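Local coordinates for protein replicative DNA helicase (Mycobacterium chimaera, PDB 6RIY) that is an intein that probably excises itself from its host DnaB helicase by protein splicing, joining the flanking host segments, consistent with the class 3 mechanism, at residues 78-82 against 111-115; 1-6 against 59-65; 66-70 against 84-88. One frame throughout, in Å; residues are numbered along the deposited sequence.

Interaction 2 is the innermost contact, where residues 1-6 lie against strand 58-62 and the turn after it, with a polar cluster round the chain terminus and aliphatic packing beside it. Interaction 3, also largely buried, runs outward from apolar Trp-67 and Pro-68 to water-bridged Thr-69 and Ser-70. Interaction 1 lies nearer the surface, where a loop is held to strand 107-117 by backbone carbonyls and by Leu-79 packed on Ile-111 and Ala-114. All three reach one antiparallel sheet, with 58-62 and 85-87 outermost; interactions 1 and 3 use its neighbouring strands 107-117 and 85-87. Trp-67 joins the contacts, packing against Leu-79, Ile-59 and Ala-61.

Interaction 1: residues 78-82 against 111-115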
loop_
_atom_site.group_PDB
_atom_site.type_symbol
_atom_site.label_atom_id
_atom_site.label_comp_id
_atom_site.label_asym_id
_atom_site.label_seq_id
_atom_site.Cartn_x
_atom_site.Cartn_y
_atom_site.Cartn_z
ATOM N N GLN A 78 2.425 13.094 -3.951
ATOM C CA GLN A 78 3.154 13.457 -5.157
ATOM C C GLN A 78 2.738 12.643 -6.373
ATOM O O GLN A 78 3.270 12.881 -7.459
ATOM C CB GLN A 78 4.664 13.310 -4.932
ATOM N N LEU A 79 1.807 11.698 -6.234
ATOM C CA LEU A 79 1.444 10.852 -7.368
ATOM C C LEU A 79 0.696 11.648 -8.437
ATOM O O LEU A 79 -0.115 12.520 -8.127
ATOM C CB LEU A 79 0.598 9.680 -6.897
ATOM C CG LEU A 79 1.355 8.604 -6.112
ATOM C CD1 LEU A 79 0.386 7.572 -5.577
ATOM C CD2 LEU A 79 2.419 7.937 -6.980
ATOM N N ARG A 80 0.965 11.327 -9.707
ATOM C CA ARG A 80 0.499 12.116 -10.845
ATOM C C ARG A 80 -0.346 11.258 -11.777
ATOM O O ARG A 80 0.060 10.148 -12.146
ATOM C CB ARG A 80 1.680 12.711 -11.621
ATOM C CG ARG A 80 2.561 13.651 -10.819
ATOM C CD ARG A 80 3.856 13.935 -11.556
ATOM N NE ARG A 80 4.646 12.722 -11.763
ATOM C CZ ARG A 80 5.676 12.637 -12.598
ATOM N NH1 ARG A 80 6.048 13.695 -13.309
ATOM N NH2 ARG A 80 6.338 11.495 -12.721
ATOM N N SER A 81 -1.505 11.790 -12.169
ATOM C CA SER A 81 -2.377 11.105 -13.119
ATOM C C SER A 81 -1.633 10.803 -14.410
ATOM O O SER A 81 -0.994 11.685 -14.992
ATOM C CB SER A 81 -3.604 11.970 -13.426
ATOM O OG SER A 81 -4.381 12.199 -12.260
ATOM N N GLY A 82 -1.713 9.557 -14.853
ATOM C CA GLY A 82 -1.089 9.169 -16.121
ATOM C C GLY A 82 0.422 9.079 -16.122
ATOM O O GLY A 82 0.983 8.091 -16.603
ATOM N N ILE A 111 -1.178 4.985 -12.281
ATOM C CA ILE A 111 -1.914 5.877 -11.389
ATOM C C ILE A 111 -2.939 6.651 -12.203
ATOM O O ILE A 111 -2.608 7.294 -13.210
ATOM C CB ILE A 111 -0.972 6.827 -10.643
ATOM C CG1 ILE A 111 -0.330 6.102 -9.458
ATOM C CG2 ILE A 111 -1.753 8.064 -10.130
ATOM C CD1 ILE A 111 0.812 5.170 -9.831
ATOM N N GLU A 112 -4.202 6.570 -11.789
ATOM C CA GLU A 112 -5.227 7.368 -12.441
ATOM C C GLU A 112 -5.414 8.708 -11.755
ATOM O O GLU A 112 -5.557 9.734 -12.426
ATOM C CB GLU A 112 -6.555 6.611 -12.479
ATOM C CG GLU A 112 -6.527 5.338 -13.317
ATOM C CD GLU A 112 -6.585 5.600 -14.815
ATOM O OE1 GLU A 112 -6.061 6.637 -15.276
ATOM O OE2 GLU A 112 -7.170 4.763 -15.536
ATOM N N SER A 113 -5.412 8.718 -10.426
ATOM C CA SER A 113 -5.564 9.961 -9.693
ATOM C C SER A 113 -5.153 9.714 -8.254
ATOM O O SER A 113 -5.188 8.580 -7.770
ATOM C CB SER A 113 -7.004 10.483 -9.760
ATOM O OG SER A 113 -7.903 9.560 -9.166
ATOM N N ALA A 114 -4.732 10.789 -7.593
ATOM C CA ALA A 114 -4.503 10.804 -6.156
ATOM C C ALA A 114 -5.061 12.118 -5.640
ATOM O O ALA A 114 -4.674 13.188 -6.121
ATOM C CB ALA A 114 -3.016 10.665 -5.817
ATOM N N ARG A 115 -5.999 12.041 -4.703
ATOM C CA ARG A 115 -6.707 13.226 -4.259
ATOM C C ARG A 115 -6.801 13.211 -2.742
ATOM O O ARG A 115 -7.027 12.160 -2.142
ATOM C CB ARG A 115 -8.110 13.298 -4.873
HETATM O O HOH W 1 -5.156 13.361 -9.212
#
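Ser-81 and Glu-112 mark the closest approach of the two backbones, their CA atoms 4.7 Å apart, where the irregular loop 78-82 passes strand 111-115 and Gly-82 N donates a 2.9 Å hydrogen bond to Ile-111 O. Gly-82 has a positive phi (73°), a conformation that suits glycine. The next carbonyl along the strand is also used: Ser-81 OG donates to Glu-112 O at 2.7 Å, from a position tilted out of the carbonyl plane. The serine hydroxyl lies anti to its own carbonyl carbon (chi1 -62°), which brings it over the strand. Two successive carbonyls of a strand normally point to opposite sides. Here both lean toward the loop, in keeping with the classic beta bulge that Glu-112 and Ser-113 make opposite Glu-52. A water accepts from Ala-114 N at 3.1 Å and gives a weak bond to Ser-81 OG, carrying the polar seam on to Ala-114.

Where Ile-111 and Ala-114 point to the loop, the contact is aliphatic. Leu-79 CB rests on Ala-114 CB at 3.9 Å, while its CD2 branch reaches Ile-111 CG1 at 4.1 Å, the two side chains crossing at about a right angle. Ile-111 CG2 lies against Arg-80 O, 3.4 Å away. The guanidinium of Arg-80 turns from the strand to a salt bridge with Asp-84. Strand 107-117 runs between strands 48-53 and 85-87 in an antiparallel sheet, and the loop crosses it with Leu-79 wedged among Val-51 of strand 48-53 and Trp-67 and Thr-69 of strand 66-69.

Interaction 2: residues 1-6 against 59-65; sequences ALALYT and IVADAAH
His-65 turns its imidazole toward the N-terminus, with CG anti to its own backbone N (chi1 -170°). Its CB lies 3.8 Å from Ala-1 N, and ND1 accepts a 2.9 Å hydrogen bond from that nitrogen, which sits in the ring plane. Over one face Leu-2 CD2 stands 3.5 Å from the ring centroid, 12° off the normal, a CH-pi contact with CE1 among the nearest ring atoms. NE2 bonds to Thr-143 OG1. The fold is the all-beta Hedgehog/intein (HINT) fold, where a conserved histidine near the N-terminal splice junction is a family feature; His-65, closing the type I turn that begins at Asp-62, fits that place. Asp-62 OD1 forms a salt bridge with Ala-1 N at 3.1 Å, met from above the carboxylate plane, so both side chains grip this chain's free amine, an amide nitrogen in a precursor. Hydrogen bonds from Asp-62 N to Ala-1 O and Ala-3 N to Val-60 O flank the single antiparallel bridge, Leu-2/Ala-61, a non-hydrogen-bonded pair. Leu-2 CD2 is pressed tightly on Ala-61 CB (3.5 Å). Farther along, water links Thr-6 OG1 to Val-60 N, and Tyr-5 OH meets Val-60 CG2.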
loop_
_atom_site.group_PDB
_atom_site.type_symbol
_atom_site.label_atom_id
_atom_site.label_comp_id
_atom_site.label_asym_id
_atom_site.label_seq_id
_atom_site.Cartn_x
_atom_site.Cartn_y
_atom_site.Cartn_z
ATOM N N ALA A 1 1.418 4.587 5.750
ATOM C CA ALA A 1 0.267 4.002 6.438
ATOM C C ALA A 1 -0.939 3.911 5.516
ATOM O O ALA A 1 -1.185 4.830 4.741
ATOM C CB ALA A 1 -0.086 4.816 7.654
ATOM N N LEU A 2 -1.677 2.802 5.626
ATOM C CA LEU A 2 -2.890 2.546 4.860
ATOM C C LEU A 2 -4.111 2.543 5.774
ATOM O O LEU A 2 -4.031 2.208 6.957
ATOM C CB LEU A 2 -2.835 1.202 4.103
ATOM C CG LEU A 2 -1.669 1.033 3.108
ATOM C CD1 LEU A 2 -1.829 -0.228 2.238
ATOM C CD2 LEU A 2 -1.523 2.250 2.220
ATOM N N ALA A 3 -5.252 2.905 5.200
ATOM C CA ALA A 3 -6.509 2.869 5.945
ATOM C C ALA A 3 -6.756 1.480 6.519
ATOM O O ALA A 3 -6.433 0.466 5.894
ATOM C CB ALA A 3 -7.668 3.261 5.024
ATOM N N LEU A 4 -7.347 1.438 7.719
ATOM C CA LEU A 4 -7.618 0.162 8.380
ATOM C C LEU A 4 -8.464 -0.769 7.533
ATOM O O LEU A 4 -8.381 -1.991 7.698
ATOM C CB LEU A 4 -8.336 0.388 9.702
ATOM C CG LEU A 4 -7.699 1.317 10.738
ATOM C CD1 LEU A 4 -8.429 1.155 12.077
ATOM C CD2 LEU A 4 -6.230 0.987 10.874
ATOM N N TYR A 5 -9.333 -0.223 6.688
ATOM C CA TYR A 5 -10.247 -1.054 5.916
ATOM C C TYR A 5 -9.626 -1.565 4.632
ATOM O O TYR A 5 -10.327 -2.221 3.848
ATOM C CB TYR A 5 -11.549 -0.303 5.599
ATOM C CG TYR A 5 -11.393 1.072 4.957
ATOM C CD1 TYR A 5 -10.774 1.225 3.724
ATOM C CD2 TYR A 5 -11.912 2.205 5.570
ATOM C CE1 TYR A 5 -10.642 2.466 3.137
ATOM C CE2 TYR A 5 -11.789 3.455 4.988
ATOM C CZ TYR A 5 -11.148 3.577 3.775
ATOM O OH TYR A 5 -11.028 4.812 3.185
ATOM N N THR A 6 -8.347 -1.284 4.405
ATOM C CA THR A 6 -7.690 -1.718 3.176
ATOM C C THR A 6 -7.576 -3.232 3.182
ATOM O O THR A 6 -6.992 -3.790 4.117
ATOM C CB THR A 6 -6.296 -1.122 3.024
ATOM O OG1 THR A 6 -6.338 0.307 3.145
ATOM C CG2 THR A 6 -5.732 -1.494 1.642
ATOM N N ILE A 59 -7.083 2.794 -3.020
ATOM C CA ILE A 59 -6.485 2.665 -1.697
ATOM C C ILE A 59 -6.413 4.047 -1.063
ATOM O O ILE A 59 -5.958 5.001 -1.697
ATOM C CB ILE A 59 -5.083 2.037 -1.774
ATOM C CG1 ILE A 59 -5.171 0.620 -2.325
ATOM C CG2 ILE A 59 -4.412 2.024 -0.378
ATOM C CD1 ILE A 59 -3.825 0.031 -2.617
ATOM N N VAL A 60 -6.839 4.145 0.189
ATOM C CA VAL A 60 -6.698 5.367 0.967
ATOM C C VAL A 60 -5.471 5.222 1.851
ATOM O O VAL A 60 -5.322 4.227 2.578
ATOM C CB VAL A 60 -7.964 5.644 1.787
ATOM C CG1 VAL A 60 -7.747 6.794 2.745
ATOM C CG2 VAL A 60 -9.121 5.929 0.831
ATOM N N ALA A 61 -4.568 6.188 1.751
ATOM C CA ALA A 61 -3.287 6.099 2.425
ATOM C C ALA A 61 -2.931 7.471 2.957
ATOM O O ALA A 61 -3.423 8.494 2.469
ATOM C CB ALA A 61 -2.184 5.594 1.486
ATOM N N ASP A 62 -2.053 7.501 3.956
ATOM C CA ASP A 62 -1.680 8.815 4.436
ATOM C C ASP A 62 -0.795 9.510 3.403
ATOM O O ASP A 62 -0.288 8.899 2.448
ATOM C CB ASP A 62 -1.022 8.735 5.818
ATOM C CG ASP A 62 0.421 8.346 5.763
ATOM O OD1 ASP A 62 0.797 7.529 4.901
ATOM O OD2 ASP A 62 1.186 8.856 6.608
ATOM N N ALA A 63 -0.682 10.827 3.560
ATOM C CA ALA A 63 -0.035 11.635 2.532
ATOM C C ALA A 63 1.402 11.207 2.281
ATOM O O ALA A 63 1.900 11.351 1.154
ATOM C CB ALA A 63 -0.081 13.111 2.934
ATOM N N ALA A 64 2.079 10.674 3.295
ATOM C CA ALA A 64 3.490 10.344 3.153
ATOM C C ALA A 64 3.751 8.887 2.796
ATOM O O ALA A 64 4.918 8.507 2.667
ATOM C CB ALA A 64 4.246 10.690 4.431
ATOM N N HIS A 65 2.717 8.061 2.657
ATOM C CA HIS A 65 2.932 6.672 2.259
ATOM C C HIS A 65 3.650 6.603 0.913
ATOM O O HIS A 65 3.379 7.402 0.016
ATOM C CB HIS A 65 1.594 5.934 2.172
ATOM C CG HIS A 65 1.737 4.454 2.012
ATOM N ND1 HIS A 65 1.818 3.596 3.085
ATOM C CD2 HIS A 65 1.820 3.679 0.902
ATOM C CE1 HIS A 65 1.945 2.356 2.649
ATOM N NE2 HIS A 65 1.949 2.379 1.327
HETATM O O HOH W 2 3.221 7.182 5.614
HETATM O O HOH W 3 -7.884 1.721 1.397
#

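Interaction 3: residues 66-70 against 84-88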
loop_
_atom_site.group_PDB
_atom_site.type_symbol
_atom_site.label_atom_id
_atom_site.label_comp_id
_atom_site.label_asym_id
_atom_site.label_seq_id
_atom_site.Cartn_x
_atom_site.Cartn_y
_atom_site.Cartn_z
ATOM N N GLN A 66 4.571 5.645 0.775
ATOM C CA GLN A 66 5.465 5.582 -0.381
ATOM C C GLN A 66 5.046 4.506 -1.375
ATOM O O GLN A 66 4.569 3.436 -0.986
ATOM C CB GLN A 66 6.903 5.333 0.076
ATOM C CG GLN A 66 7.434 6.450 0.947
ATOM C CD GLN A 66 8.796 6.141 1.526
ATOM O OE1 GLN A 66 9.520 5.298 1.013
ATOM N NE2 GLN A 66 9.145 6.822 2.611
ATOM N N TRP A 67 5.230 4.804 -2.665
ATOM C CA TRP A 67 4.780 3.945 -3.755
ATOM C C TRP A 67 5.931 3.773 -4.739
ATOM O O TRP A 67 6.562 4.768 -5.126
ATOM C CB TRP A 67 3.577 4.556 -4.479
ATOM C CG TRP A 67 2.404 4.797 -3.575
ATOM C CD1 TRP A 67 2.161 5.914 -2.831
ATOM C CD2 TRP A 67 1.328 3.891 -3.311
ATOM N NE1 TRP A 67 0.992 5.761 -2.120
ATOM C CE2 TRP A 67 0.464 4.527 -2.396
ATOM C CE3 TRP A 67 1.007 2.606 -3.764
ATOM C CZ2 TRP A 67 -0.702 3.923 -1.927
ATOM C CZ3 TRP A 67 -0.148 2.005 -3.287
ATOM C CH2 TRP A 67 -0.984 2.664 -2.375
ATOM N N PRO A 68 6.216 2.558 -5.185
ATOM C CA PRO A 68 7.290 2.357 -6.173
ATOM C C PRO A 68 6.796 2.649 -7.583
ATOM O O PRO A 68 5.962 1.915 -8.119
ATOM C CB PRO A 68 7.642 0.875 -5.995
ATOM C CG PRO A 68 6.327 0.242 -5.607
ATOM C CD PRO A 68 5.587 1.291 -4.769
ATOM N N THR A 69 7.332 3.701 -8.204
ATOM C CA THR A 69 7.006 3.994 -9.600
ATOM C C THR A 69 8.235 3.847 -10.482
ATOM O O THR A 69 9.370 3.783 -10.013
ATOM C CB THR A 69 6.415 5.399 -9.784
ATOM O OG1 THR A 69 7.471 6.369 -9.874
ATOM C CG2 THR A 69 5.478 5.740 -8.648
ATOM N N SER A 70 7.999 3.813 -11.794
ATOM C CA SER A 70 9.111 3.643 -12.719
ATOM C C SER A 70 10.082 4.818 -12.710
ATOM O O SER A 70 11.221 4.656 -13.153
ATOM C CB SER A 70 8.590 3.433 -14.144
ATOM O OG SER A 70 7.856 4.568 -14.562
ATOM N N ASP A 84 2.562 8.399 -13.899
ATOM C CA ASP A 84 3.185 7.469 -12.962
ATOM C C ASP A 84 2.643 6.054 -13.153
ATOM O O ASP A 84 1.429 5.860 -13.265
ATOM C CB ASP A 84 2.967 7.937 -11.519
ATOM C CG ASP A 84 3.868 9.105 -11.139
ATOM O OD1 ASP A 84 4.999 9.186 -11.659
ATOM O OD2 ASP A 84 3.448 9.947 -10.315
ATOM N N ARG A 85 3.551 5.076 -13.228
ATOM C CA ARG A 85 3.216 3.657 -13.275
ATOM C C ARG A 85 3.936 2.925 -12.151
ATOM O O ARG A 85 5.129 3.151 -11.922
ATOM C CB ARG A 85 3.625 3.001 -14.600
ATOM C CG ARG A 85 2.772 3.350 -15.799
ATOM C CD ARG A 85 3.203 2.525 -17.010
ATOM N NE ARG A 85 2.606 3.019 -18.243
ATOM C CZ ARG A 85 1.405 2.664 -18.684
ATOM N NH1 ARG A 85 0.662 1.812 -17.987
ATOM N NH2 ARG A 85 0.945 3.165 -19.825
ATOM N N ILE A 86 3.219 2.022 -11.490
ATOM C CA ILE A 86 3.792 1.180 -10.442
ATOM C C ILE A 86 4.592 0.055 -11.092
ATOM O O ILE A 86 4.062 -0.713 -11.904
ATOM C CB ILE A 86 2.697 0.612 -9.530
ATOM C CG1 ILE A 86 1.892 1.736 -8.861
ATOM C CG2 ILE A 86 3.309 -0.334 -8.517
ATOM C CD1 ILE A 86 2.660 2.517 -7.788
ATOM N N VAL A 87 5.866 -0.067 -10.716
ATOM C CA VAL A 87 6.794 -0.979 -11.377
ATOM C C VAL A 87 7.585 -1.742 -10.321
ATOM O O VAL A 87 8.063 -1.149 -9.346
ATOM C CB VAL A 87 7.741 -0.216 -12.330
ATOM C CG1 VAL A 87 9.071 -0.942 -12.471
ATOM C CG2 VAL A 87 7.079 -0.015 -13.697
ATOM N N VAL A 88 7.741 -3.057 -10.526
ATOM C CA VAL A 88 8.432 -3.927 -9.582
ATOM C C VAL A 88 9.472 -4.769 -10.303
ATOM O O VAL A 88 9.470 -4.895 -11.527
ATOM C CB VAL A 88 7.466 -4.855 -8.824
ATOM C CG1 VAL A 88 6.711 -4.068 -7.806
ATOM C CG2 VAL A 88 6.531 -5.552 -9.806
HETATM O O HOH W 4 7.774 9.114 -10.915
HETATM O O HOH W 5 6.223 6.039 -13.291
#
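Ile-86 folds its CD1 methyl back over the strand that crosses it, 4.0 Å from Trp-67 CB and 3.4 Å from Pro-68 O. CG1 lies anti to the carbonyl carbon and chi2 (-71°) bends the chain again, while the CG2 branch reaches Pro-68 CG at 4.2 Å. Strands 66-69 and 85-87 cross almost perpendicularly, at 85°, and meet in a single bridge between Thr-69 and Ile-86. Val-87 N donates to Pro-68 O over a long 3.3 Å, from above the carbonyl plane, and Ile-86 CA makes a CA-H...O contact with the same oxygen. On the other side of the bridge Ser-70 N gives a 2.9 Å bond to Arg-85 O, lying nearly in line with its C=O; Thr-69 CA adds a CA-H...O contact of 3.1 Å to that oxygen. Trp-67 bonds through NE1 to Ser-76 and meets His-65 edge-to-face; with Thr-143 it is consistent with the Trp-Cys-Thr signature of class 3 inteins.

Water bridges Thr-69 OG1 to Asp-84 OD1, though Thr-69 also bonds to Gly-71 and Gly-72, and Asp-84 to Arg-80. A second water accepts from Arg-85 N at 2.8 Å and lies close to Ser-70 OG. Water thus joins one pair of polar side chains, and one side chain to a backbone N-H, while direct contacts are mainly backbone bonds, CA-H...O contacts and apolar packing of Ile-86 on Trp-67 and Pro-68 and of Val-87 on Ser-70 CB.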